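Local coordinates for UDP-N-acetylglucosamine pyrophosphorylase (Entamoeba histolytica, PDB 3OC9), which probably catalyses the transfer of uridylyl from UTP to N-acetyl-alpha-D-glucosamine 1-phosphate, giving UDP-N-acetyl-alpha-D-glucosamine and diphosphate, at residues 178-183 / 201-206; 268-273 / 316-321; 352-357 / 379-384; 391-396 / 400-405. All coordinates share one frame; numbering follows the deposited sequence. Where two conformers were deposited one is given.

Interaction 1 (178-183 / 201-206)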
# COMPACT_ATOMS: atom_id res chain seq x y z
N ILE A 178 15.35 -14.21 1.04
CA ILE A 178 14.48 -13.13 0.52
C ILE A 178 15.30 -11.96 -0.06
O ILE A 178 16.17 -11.38 0.63
CB ILE A 178 13.47 -12.65 1.59
CG1 ILE A 178 12.49 -13.79 1.95
CG2 ILE A 178 12.73 -11.34 1.12
CD1 ILE A 178 11.64 -13.52 3.21
N LYS A 179 15.05 -11.64 -1.33
CA LYS A 179 15.82 -10.63 -2.09
C LYS A 179 15.04 -9.34 -2.40
O LYS A 179 15.65 -8.27 -2.54
CB LYS A 179 16.36 -11.22 -3.40
CG LYS A 179 17.31 -12.44 -3.28
CD LYS A 179 18.65 -12.04 -2.66
CE LYS A 179 19.65 -13.19 -2.65
NZ LYS A 179 21.04 -12.65 -2.51
N TYR A 180 13.72 -9.45 -2.57
CA TYR A 180 12.86 -8.29 -2.94
C TYR A 180 11.56 -8.24 -2.11
O TYR A 180 10.92 -9.27 -1.94
CB TYR A 180 12.48 -8.36 -4.44
CG TYR A 180 13.65 -8.29 -5.40
CD1 TYR A 180 14.36 -7.09 -5.58
CD2 TYR A 180 14.07 -9.42 -6.14
CE1 TYR A 180 15.45 -7.02 -6.48
CE2 TYR A 180 15.17 -9.34 -7.04
CZ TYR A 180 15.85 -8.14 -7.19
OH TYR A 180 16.93 -8.02 -8.06
N SER A 181 11.18 -7.05 -1.62
CA SER A 181 9.95 -6.86 -0.80
C SER A 181 9.10 -5.72 -1.39
O SER A 181 9.65 -4.68 -1.80
CB SER A 181 10.29 -6.55 0.68
OG SER A 181 11.06 -7.58 1.32
N VAL A 182 7.78 -5.90 -1.47
CA VAL A 182 6.85 -4.80 -1.86
C VAL A 182 6.15 -4.22 -0.62
O VAL A 182 5.46 -4.97 0.12
CB VAL A 182 5.77 -5.27 -2.90
CG1 VAL A 182 4.85 -4.11 -3.29
CG2 VAL A 182 6.42 -5.86 -4.14
N ALA A 183 6.35 -2.91 -0.39
CA ALA A 183 5.71 -2.18 0.72
C ALA A 183 4.57 -1.26 0.24
O ALA A 183 4.79 -0.42 -0.64
CB ALA A 183 6.77 -1.33 1.49
N TYR A 201 10.59 -6.97 -13.43
CA TYR A 201 11.13 -5.68 -13.93
C TYR A 201 12.32 -5.18 -13.06
O TYR A 201 13.40 -4.85 -13.59
CB TYR A 201 9.98 -4.64 -14.02
CG TYR A 201 10.24 -3.41 -14.91
CD1 TYR A 201 10.09 -3.49 -16.30
CD2 TYR A 201 10.59 -2.17 -14.35
CE1 TYR A 201 10.30 -2.36 -17.13
CE2 TYR A 201 10.81 -1.02 -15.18
CZ TYR A 201 10.66 -1.13 -16.56
OH TYR A 201 10.88 -0.03 -17.40
N MET A 202 12.14 -5.15 -11.74
CA MET A 202 13.24 -4.71 -10.88
C MET A 202 14.46 -5.67 -10.87
O MET A 202 15.61 -5.22 -10.72
CB MET A 202 12.75 -4.23 -9.48
CG MET A 202 12.35 -5.30 -8.48
SD MET A 202 11.78 -4.53 -6.90
CE MET A 202 13.20 -3.57 -6.38
N ASP A 203 14.24 -6.97 -11.11
CA ASP A 203 15.39 -7.90 -11.15
C ASP A 203 16.23 -7.73 -12.40
O ASP A 203 17.47 -7.65 -12.31
CB ASP A 203 14.99 -9.36 -10.95
CG ASP A 203 16.21 -10.30 -10.80
OD1 ASP A 203 16.99 -10.17 -9.83
OD2 ASP A 203 16.38 -11.17 -11.67
N LEU A 204 15.58 -7.61 -13.56
CA LEU A 204 16.33 -7.51 -14.82
C LEU A 204 17.05 -6.15 -14.99
O LEU A 204 18.13 -6.08 -15.64
CB LEU A 204 15.47 -7.94 -16.02
CG LEU A 204 14.89 -9.39 -15.98
CD1 LEU A 204 14.07 -9.73 -17.23
CD2 LEU A 204 15.96 -10.47 -15.75
N LEU A 205 16.51 -5.09 -14.36
CA LEU A 205 17.18 -3.77 -14.34
C LEU A 205 18.14 -3.55 -13.13
O LEU A 205 18.80 -2.50 -13.03
CB LEU A 205 16.15 -2.62 -14.44
CG LEU A 205 15.34 -2.47 -15.74
CD1 LEU A 205 14.39 -1.27 -15.62
CD2 LEU A 205 16.23 -2.30 -16.98
N GLN A 206 18.17 -4.53 -12.22
CA GLN A 206 18.99 -4.50 -10.99
C GLN A 206 18.78 -3.25 -10.10
O GLN A 206 19.74 -2.62 -9.63
CB GLN A 206 20.47 -4.76 -11.32
CG GLN A 206 20.72 -6.21 -11.83
CD GLN A 206 20.73 -7.25 -10.71
OE1 GLN A 206 21.67 -7.31 -9.91
NE2 GLN A 206 19.67 -8.06 -10.63
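Tyr180 and Asp203 form the closest backbone pair, yet their CA atoms stand 8.6 Å apart, a gap between strand 180-184 and the last turn of helix 196-204 that side chains must bridge. The Tyr180 ring does most of it. Its hydroxyl OH donates to Asp203 OD1 at 2.8 Å, meeting the anti lone pair, the one turned away from OD2. Asp203 OD1 lies at the ring's edge, near its plane, and is 3.4 Å from Tyr180 CE2, while the carboxylate itself is twisted 78° against the ring. The other carboxylate oxygen, OD2, forms a salt bridge with Arg26 of helix 21-32, so both ends of the Asp203 group are held.

Met202 meets the CD1/CE1 side of the ring obliquely. With CG set between the backbone N and the carbonyl carbon (chi1 76°) and the chain bent at its last torsion, Met202 CE comes to 3.8 Å from Tyr180 CD1. Met202 SD sits 4.8 Å from the centroid of the Tyr180 ring and 47° off its normal, a Met-aromatic contact. Gln206, the first residue to leave helical phi/psi and with positive phi, closes the helix in a Schellman motif; Gln206 NE2 and N both donate to Asp203 O, the side-chain bond being 2.8 Å long. Packing of a helix against a strand of the central mixed sheet in this way is in keeping with the GT-A fold of sugar nucleotidyltransferases.

Interaction 2 (268-273 / 316-321)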
# COMPACT_ATOMS: atom_id res chain seq x y z
N THR A 268 16.87 -6.25 -0.61
CA THR A 268 17.24 -6.50 0.80
C THR A 268 18.52 -5.72 1.16
O THR A 268 18.62 -5.14 2.26
CB THR A 268 17.34 -8.04 1.10
OG1 THR A 268 16.08 -8.66 0.84
CG2 THR A 268 17.74 -8.30 2.55
N SER A 269 19.47 -5.67 0.23
CA SER A 269 20.70 -4.88 0.41
C SER A 269 20.37 -3.39 0.63
O SER A 269 21.02 -2.72 1.46
CB SER A 269 21.65 -5.06 -0.77
OG SER A 269 22.84 -4.32 -0.59
N PHE A 270 19.37 -2.87 -0.10
CA PHE A 270 18.98 -1.46 0.11
C PHE A 270 18.33 -1.24 1.49
O PHE A 270 18.65 -0.25 2.17
CB PHE A 270 18.09 -0.87 -1.04
CG PHE A 270 17.71 0.59 -0.79
CD1 PHE A 270 16.47 0.92 -0.26
CD2 PHE A 270 18.65 1.62 -1.01
CE1 PHE A 270 16.15 2.27 0.03
CE2 PHE A 270 18.34 2.96 -0.73
CZ PHE A 270 17.08 3.29 -0.23
N LEU A 271 17.46 -2.16 1.92
CA LEU A 271 16.86 -2.09 3.27
C LEU A 271 17.94 -2.07 4.37
O LEU A 271 17.80 -1.37 5.38
CB LEU A 271 15.85 -3.24 3.51
CG LEU A 271 14.55 -3.23 2.66
CD1 LEU A 271 13.74 -4.49 2.95
CD2 LEU A 271 13.70 -1.97 2.89
N GLU A 272 19.02 -2.83 4.17
CA GLU A 272 20.17 -2.79 5.12
C GLU A 272 20.81 -1.40 5.22
O GLU A 272 21.12 -0.94 6.34
CB GLU A 272 21.18 -3.92 4.81
CG GLU A 272 20.61 -5.33 5.08
CD GLU A 272 21.48 -6.48 4.58
OE1 GLU A 272 22.02 -6.41 3.44
OE2 GLU A 272 21.60 -7.49 5.31
N LYS A 273 20.99 -0.72 4.07
CA LYS A 273 21.50 0.68 4.06
C LYS A 273 20.52 1.66 4.70
O LYS A 273 20.92 2.51 5.50
CB LYS A 273 21.83 1.16 2.63
CG LYS A 273 22.88 0.36 1.89
CD LYS A 273 23.24 1.02 0.55
CE LYS A 273 24.45 0.35 -0.12
NZ LYS A 273 24.24 -1.12 -0.37
N PHE A 316 14.41 8.04 -0.30
CA PHE A 316 14.64 7.90 -1.76
C PHE A 316 16.00 8.44 -2.29
O PHE A 316 16.62 7.77 -3.15
CB PHE A 316 13.46 8.46 -2.62
CG PHE A 316 12.13 7.69 -2.52
CD1 PHE A 316 11.97 6.51 -1.76
CD2 PHE A 316 11.01 8.19 -3.22
CE1 PHE A 316 10.69 5.85 -1.71
CE2 PHE A 316 9.72 7.53 -3.17
CZ PHE A 316 9.57 6.36 -2.43
N PRO A 317 16.48 9.62 -1.80
CA PRO A 317 17.76 10.13 -2.36
C PRO A 317 19.04 9.35 -1.96
O PRO A 317 20.13 9.59 -2.53
CB PRO A 317 17.82 11.60 -1.89
CG PRO A 317 16.74 11.77 -0.86
CD PRO A 317 15.76 10.62 -0.98
N LEU A 318 18.91 8.41 -1.02
CA LEU A 318 20.02 7.50 -0.67
C LEU A 318 20.38 6.53 -1.81
O LEU A 318 21.54 6.11 -1.96
CB LEU A 318 19.69 6.73 0.63
CG LEU A 318 20.72 5.73 1.22
CD1 LEU A 318 22.02 6.42 1.64
CD2 LEU A 318 20.12 4.99 2.41
N ALA A 319 19.38 6.16 -2.61
CA ALA A 319 19.59 5.19 -3.73
C ALA A 319 20.32 5.76 -4.96
O ALA A 319 20.11 6.93 -5.31
CB ALA A 319 18.24 4.60 -4.14
N THR A 320 21.14 4.93 -5.64
CA THR A 320 21.73 5.31 -6.95
C THR A 320 21.11 4.57 -8.16
O THR A 320 21.35 4.96 -9.33
CB THR A 320 23.29 5.11 -7.04
OG1 THR A 320 23.63 3.73 -6.86
CG2 THR A 320 24.04 5.97 -6.00
N LYS A 321 20.35 3.51 -7.91
CA LYS A 321 19.70 2.75 -9.00
C LYS A 321 18.19 2.68 -8.74
O LYS A 321 17.73 1.90 -7.87
CB LYS A 321 20.27 1.34 -9.11
CG LYS A 321 21.79 1.32 -9.41
CD LYS A 321 22.35 -0.10 -9.44
CE LYS A 321 22.05 -0.84 -10.75
NZ LYS A 321 22.17 0.02 -11.96
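Phe270 and Leu318 reach for each other with matching first torsions: in both, CG stands opposite the backbone N (chi1 -179° in each), which extends the phenyl ring from helix 268-274 and the isobutyl group from the 3-10 segment 316-318 across the gap. The second torsion of Leu318, 63°, then places its CD2 branch at the helix. Leu318 CD2 lies 4.1 Å from Phe270 CE2 and also rests 4.0 Å from the carbonyl oxygen Lys273 O, so it packs against both the ring and the helix backbone nearly one turn on.

Ala319 supplies the other close approach. Ala319 CB is 3.8 Å from Phe270 CE2, and Ala319 N is 3.9 Å from the same ring carbon. Leu318 and Ala319 thus converge on one corner of the phenyl ring, both obliquely. Between side chains the contact is apolar. The CA atoms of Phe270 and Ala319 are 7.7 Å apart. The chain bends at this point: Ala319 N bonds back to Phe316 O at 3.2 Å, closing the 3-10 turn that presents Leu318 and Ala319 side by side. Lys273 contributes the root of its side chain, with Lys273 CB 4.2 Å from Leu318 CD2, while its ammonium end leads off.

Phe270 and Ala319 also both touch Ile209, at the start of strand 209-215. Beyond Ala319, Glu208 OE1 accepts from Thr320 N and Lys321 N. The contact therefore lies between helix 268-274, which directly follows strand 263-267, and the loop entering strand 322-326, with strand 209-215 paired to both of those strands.

Interaction 3 (352-357 / 379-384); sequences RDWYRL and ISFRKS
Trp354 projects its indole from helix 347-364 toward the turn at 379-384, where Trp354 NE1 comes to 3.5 Å from Phe381 CE1. Its CG stands opposite the backbone N (chi1 -176°), which carries the indole out from the helix. The two aromatic groups meet at a steep angle: the five-membered ring of Trp354 and the Phe381 ring have planes 80° apart and centroids 5.7 Å apart, an oblique pair. NE1 itself lies close to the Phe381 plane, at that ring's edge, but Trp354 NE1 gives its proton to a water oxygen 3.1 Å away that sits in the indole plane. The same water oxygen donates to Ile379 O at 2.8 Å. Beside this bridge, Trp354 CZ2 approaches Ile379 O directly at 3.4 Å, edge on.

The carbonyl is at the end of strand 377-379, which forms a two-stranded parallel sheet with strand 402-404, so the water ties helix 347-364 to that sheet. Just past the strand, Ser380 OG accepts from Arg382 N at 3.1 Å in an ST turn, and Lys383 N returns to Ser380 O at 2.9 Å; these bonds set the bend from which the Phe381 ring swings back toward the tryptophan. Arg75, on helix 68-87, makes a cation-pi contact with Phe381.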
# COMPACT_ATOMS: atom_id res chain seq x y z
N ARG A 352 -17.90 0.49 -7.17
CA ARG A 352 -18.04 0.87 -8.60
C ARG A 352 -16.77 0.54 -9.40
O ARG A 352 -16.86 0.00 -10.52
CB ARG A 352 -18.40 2.36 -8.73
CG ARG A 352 -18.61 2.88 -10.16
CD ARG A 352 -18.80 4.41 -10.20
NE ARG A 352 -20.10 4.82 -9.69
CZ ARG A 352 -20.29 5.43 -8.52
NH1 ARG A 352 -19.25 5.71 -7.75
NH2 ARG A 352 -21.51 5.75 -8.12
N ASP A 353 -15.60 0.85 -8.82
CA ASP A 353 -14.30 0.63 -9.48
C ASP A 353 -13.97 -0.88 -9.59
O ASP A 353 -13.54 -1.35 -10.66
CB ASP A 353 -13.17 1.40 -8.74
CG ASP A 353 -13.19 2.93 -8.99
OD1 ASP A 353 -13.73 3.40 -10.01
OD2 ASP A 353 -12.61 3.67 -8.16
N TRP A 354 -14.19 -1.64 -8.51
CA TRP A 354 -13.92 -3.10 -8.52
C TRP A 354 -14.84 -3.85 -9.54
O TRP A 354 -14.36 -4.71 -10.30
CB TRP A 354 -14.01 -3.69 -7.09
CG TRP A 354 -13.66 -5.19 -6.94
CD1 TRP A 354 -12.56 -5.84 -7.46
CD2 TRP A 354 -14.39 -6.17 -6.19
NE1 TRP A 354 -12.59 -7.17 -7.11
CE2 TRP A 354 -13.70 -7.40 -6.34
CE3 TRP A 354 -15.57 -6.13 -5.44
CZ2 TRP A 354 -14.15 -8.59 -5.74
CZ3 TRP A 354 -16.02 -7.33 -4.84
CH2 TRP A 354 -15.31 -8.53 -5.00
N TYR A 355 -16.12 -3.48 -9.57
CA TYR A 355 -17.08 -4.08 -10.51
C TYR A 355 -16.68 -3.83 -11.98
O TYR A 355 -16.75 -4.75 -12.80
CB TYR A 355 -18.52 -3.60 -10.24
CG TYR A 355 -19.18 -4.09 -8.95
CD1 TYR A 355 -18.57 -5.06 -8.14
CD2 TYR A 355 -20.43 -3.59 -8.55
CE1 TYR A 355 -19.18 -5.51 -6.94
CE2 TYR A 355 -21.05 -4.04 -7.35
CZ TYR A 355 -20.42 -5.00 -6.56
OH TYR A 355 -21.03 -5.46 -5.39
N ARG A 356 -16.23 -2.61 -12.30
CA ARG A 356 -15.85 -2.26 -13.68
C ARG A 356 -14.58 -3.00 -14.13
O ARG A 356 -14.49 -3.46 -15.28
CB ARG A 356 -15.69 -0.73 -13.84
CG ARG A 356 -17.02 0.05 -13.82
CD ARG A 356 -16.79 1.57 -13.80
NE ARG A 356 -18.05 2.32 -13.68
CZ ARG A 356 -18.15 3.65 -13.72
NH1 ARG A 356 -17.07 4.42 -13.89
NH2 ARG A 356 -19.34 4.22 -13.61
N LEU A 357 -13.59 -3.11 -13.23
CA LEU A 357 -12.40 -3.93 -13.50
C LEU A 357 -12.74 -5.40 -13.82
O LEU A 357 -12.19 -5.99 -14.78
CB LEU A 357 -11.40 -3.84 -12.32
CG LEU A 357 -10.08 -4.61 -12.47
CD1 LEU A 357 -9.31 -4.19 -13.73
CD2 LEU A 357 -9.21 -4.47 -11.19
N ILE A 379 -15.64 -11.11 -8.34
CA ILE A 379 -14.72 -12.21 -8.62
C ILE A 379 -13.71 -12.33 -7.47
O ILE A 379 -12.91 -11.42 -7.25
CB ILE A 379 -13.97 -11.99 -9.97
CG1 ILE A 379 -14.98 -11.87 -11.14
CG2 ILE A 379 -12.91 -13.10 -10.17
CD1 ILE A 379 -14.35 -11.67 -12.54
N SER A 380 -13.75 -13.46 -6.75
CA SER A 380 -12.90 -13.64 -5.55
C SER A 380 -11.41 -13.48 -5.87
O SER A 380 -10.93 -13.99 -6.88
CB SER A 380 -13.13 -15.01 -4.91
OG SER A 380 -12.28 -15.17 -3.78
N PHE A 381 -10.69 -12.76 -5.00
CA PHE A 381 -9.22 -12.63 -5.11
C PHE A 381 -8.53 -14.02 -5.01
O PHE A 381 -7.37 -14.18 -5.41
CB PHE A 381 -8.65 -11.70 -4.01
CG PHE A 381 -8.74 -10.20 -4.31
CD1 PHE A 381 -9.59 -9.67 -5.28
CD2 PHE A 381 -7.98 -9.31 -3.55
CE1 PHE A 381 -9.67 -8.28 -5.50
CE2 PHE A 381 -8.05 -7.93 -3.76
CZ PHE A 381 -8.89 -7.41 -4.75
N ARG A 382 -9.23 -15.01 -4.46
CA ARG A 382 -8.71 -16.39 -4.42
C ARG A 382 -8.76 -17.10 -5.80
O ARG A 382 -7.97 -18.01 -6.06
CB ARG A 382 -9.41 -17.22 -3.31
CG ARG A 382 -8.88 -18.64 -3.12
CD ARG A 382 -7.47 -18.67 -2.50
NE ARG A 382 -6.88 -20.02 -2.50
CZ ARG A 382 -6.23 -20.58 -3.51
NH1 ARG A 382 -6.06 -19.93 -4.67
NH2 ARG A 382 -5.74 -21.81 -3.38
N LYS A 383 -9.66 -16.64 -6.67
CA LYS A 383 -9.93 -17.29 -7.98
C LYS A 383 -9.17 -16.78 -9.24
O LYS A 383 -8.93 -17.56 -10.17
CB LYS A 383 -11.43 -17.27 -8.27
CG LYS A 383 -12.30 -17.96 -7.21
CD LYS A 383 -12.15 -19.48 -7.23
CE LYS A 383 -12.95 -20.12 -8.37
NZ LYS A 383 -12.84 -21.61 -8.31
N SER A 384 -8.82 -15.49 -9.28
CA SER A 384 -8.13 -14.89 -10.44
C SER A 384 -7.30 -13.68 -9.96
O SER A 384 -7.75 -12.92 -9.11
CB SER A 384 -9.14 -14.48 -11.55
OG SER A 384 -8.53 -14.26 -12.82
O HOH W 1 -11.01 -9.56 -8.24

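Interaction 4 (391-396 / 400-405); sequences KEFKGK and LPFILQ
Phe402 drives its edge into the face of Phe393. The planes stand at 87° and the centroids 5.5 Å apart, a T-shaped stack in which Phe402 CZ is 3.8 Å from Phe393 CZ. Leu404 adds a second touch, Leu404 CD2 lying 4.2 Å from Phe393 CE2. Glu392 CG sits over the centre of one face of the Phe393 ring, 3.6 Å above the plane, so the ring is packed by its own neighbour in sequence as well as by the strand.

Phe402 and Leu404 are alternate residues of strand 402-404 and therefore present their side chains on the same side; in both, CG is extended away from the backbone N (chi1 178° and -179°). This strand is the last of the chain and runs parallel to strand 377-379, with Phe402 bonded through its backbone to Ile376 and Glu378. The partner ring is positioned by two turns. Lys394 N bonds to Lys391 O at 3.2 Å, closing the 3-10 segment that carries Phe393, and a type II beta turn follows from Phe393 to Lys396, closed by Lys396 N to Phe393 O at 3.1 Å, with Gly395 taking positive phi. Farther out, Phe402 rests on Leu362 of helix 347-364 and Leu404 on Leu390.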
# COMPACT_ATOMS: atom_id res chain seq x y z
N LYS A 391 -10.58 -18.49 -18.01
CA LYS A 391 -10.52 -19.08 -19.36
C LYS A 391 -11.74 -19.94 -19.73
O LYS A 391 -12.08 -20.06 -20.92
CB LYS A 391 -9.22 -19.87 -19.57
CG LYS A 391 -8.00 -18.97 -19.63
CD LYS A 391 -6.72 -19.74 -19.91
CE LYS A 391 -5.61 -18.75 -20.23
NZ LYS A 391 -4.33 -19.42 -20.61
N GLU A 392 -12.40 -20.50 -18.72
CA GLU A 392 -13.58 -21.35 -18.93
C GLU A 392 -14.76 -20.56 -19.49
O GLU A 392 -15.74 -21.15 -19.96
CB GLU A 392 -13.96 -22.09 -17.64
CG GLU A 392 -14.75 -21.24 -16.64
CD GLU A 392 -14.80 -21.85 -15.25
OE1 GLU A 392 -15.91 -22.23 -14.82
OE2 GLU A 392 -13.74 -21.93 -14.59
N PHE A 393 -14.67 -19.23 -19.48
CA PHE A 393 -15.77 -18.39 -19.98
C PHE A 393 -15.56 -17.84 -21.40
O PHE A 393 -16.35 -17.01 -21.86
CB PHE A 393 -16.10 -17.25 -18.99
CG PHE A 393 -16.35 -17.71 -17.58
CD1 PHE A 393 -17.57 -18.29 -17.22
CD2 PHE A 393 -15.38 -17.53 -16.59
CE1 PHE A 393 -17.81 -18.71 -15.91
CE2 PHE A 393 -15.62 -17.95 -15.27
CZ PHE A 393 -16.83 -18.54 -14.94
N LYS A 394 -14.52 -18.30 -22.10
CA LYS A 394 -14.29 -17.89 -23.49
C LYS A 394 -15.48 -18.31 -24.37
O LYS A 394 -15.90 -19.47 -24.34
CB LYS A 394 -12.99 -18.48 -24.04
CG LYS A 394 -12.64 -18.02 -25.46
CD LYS A 394 -11.26 -18.51 -25.92
CE LYS A 394 -11.36 -19.81 -26.72
NZ LYS A 394 -11.69 -19.57 -28.16
N GLY A 395 -16.04 -17.34 -25.10
CA GLY A 395 -17.19 -17.58 -25.99
C GLY A 395 -18.54 -17.74 -25.31
O GLY A 395 -19.52 -18.11 -25.96
N LYS A 396 -18.60 -17.46 -24.01
CA LYS A 396 -19.85 -17.57 -23.24
C LYS A 396 -20.53 -16.21 -23.01
O LYS A 396 -19.85 -15.18 -22.95
CB LYS A 396 -19.60 -18.28 -21.90
CG LYS A 396 -18.89 -19.63 -22.00
CD LYS A 396 -19.73 -20.68 -22.72
CE LYS A 396 -18.92 -21.93 -23.04
NZ LYS A 396 -19.78 -23.06 -23.51
N LEU A 400 -25.28 -10.04 -15.95
CA LEU A 400 -25.10 -9.60 -14.56
C LEU A 400 -26.45 -9.59 -13.83
O LEU A 400 -27.48 -9.34 -14.47
CB LEU A 400 -24.43 -8.21 -14.48
CG LEU A 400 -23.07 -8.04 -15.18
CD1 LEU A 400 -22.45 -6.67 -14.86
CD2 LEU A 400 -22.12 -9.16 -14.74
N PRO A 401 -26.47 -9.88 -12.51
CA PRO A 401 -25.35 -10.13 -11.56
C PRO A 401 -24.56 -11.42 -11.77
O PRO A 401 -25.14 -12.47 -12.10
CB PRO A 401 -26.05 -10.17 -10.20
CG PRO A 401 -27.43 -9.59 -10.43
CD PRO A 401 -27.77 -9.95 -11.83
N PHE A 402 -23.24 -11.33 -11.55
CA PHE A 402 -22.31 -12.47 -11.64
C PHE A 402 -21.47 -12.51 -10.36
O PHE A 402 -20.91 -11.48 -9.96
CB PHE A 402 -21.42 -12.31 -12.88
CG PHE A 402 -20.38 -13.40 -13.07
CD1 PHE A 402 -20.73 -14.63 -13.64
CD2 PHE A 402 -19.05 -13.19 -12.72
CE1 PHE A 402 -19.77 -15.64 -13.83
CE2 PHE A 402 -18.09 -14.18 -12.91
CZ PHE A 402 -18.45 -15.42 -13.47
N ILE A 403 -21.43 -13.67 -9.71
CA ILE A 403 -20.67 -13.87 -8.46
C ILE A 403 -19.85 -15.17 -8.51
O ILE A 403 -20.42 -16.27 -8.61
CB ILE A 403 -21.59 -13.86 -7.19
CG1 ILE A 403 -22.22 -12.47 -7.00
CG2 ILE A 403 -20.81 -14.28 -5.92
CD1 ILE A 403 -23.22 -12.38 -5.84
N LEU A 404 -18.53 -15.04 -8.43
CA LEU A 404 -17.63 -16.19 -8.53
C LEU A 404 -16.77 -16.30 -7.27
O LEU A 404 -15.91 -15.45 -7.03
CB LEU A 404 -16.75 -16.07 -9.79
CG LEU A 404 -15.73 -17.15 -10.17
CD1 LEU A 404 -16.42 -18.49 -10.46
CD2 LEU A 404 -14.91 -16.69 -11.38
N GLN A 405 -17.01 -17.33 -6.48
CA GLN A 405 -16.28 -17.49 -5.22
C GLN A 405 -15.52 -18.81 -5.16
O GLN A 405 -15.71 -19.71 -6.00
CB GLN A 405 -17.22 -17.32 -4.01
CG GLN A 405 -17.90 -15.93 -3.93
CD GLN A 405 -16.93 -14.80 -3.54
OE1 GLN A 405 -16.33 -14.82 -2.46
NE2 GLN A 405 -16.81 -13.79 -4.41
OXT GLN A 405 -14.66 -18.99 -4.29

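In the fold
The four contacts fall into two pairs. Interactions 1 and 2 have centres 12 Å apart and are joined where helix 268-274 starts, directly after strand 263-267: Thr268 OG1 lies 2.7 Å from Ile178 O and Thr268 N 3.0 Å from Lys179 O, both probable hydrogen bonds. Interactions 3 and 4 are likewise 12 Å apart between centres, linked by the probable bond of Ser380 N to Leu404 O at 2.9 Å. Between the pairs there is no touch; the nearest atoms of interactions 1 and 3 are about 13 Å apart, and interactions 2 and 4, about 44 Å between centres, lie on opposite sides of the chain's centre. One pair packs the central mixed sheet, the other helix 347-364 and the two-stranded sheet.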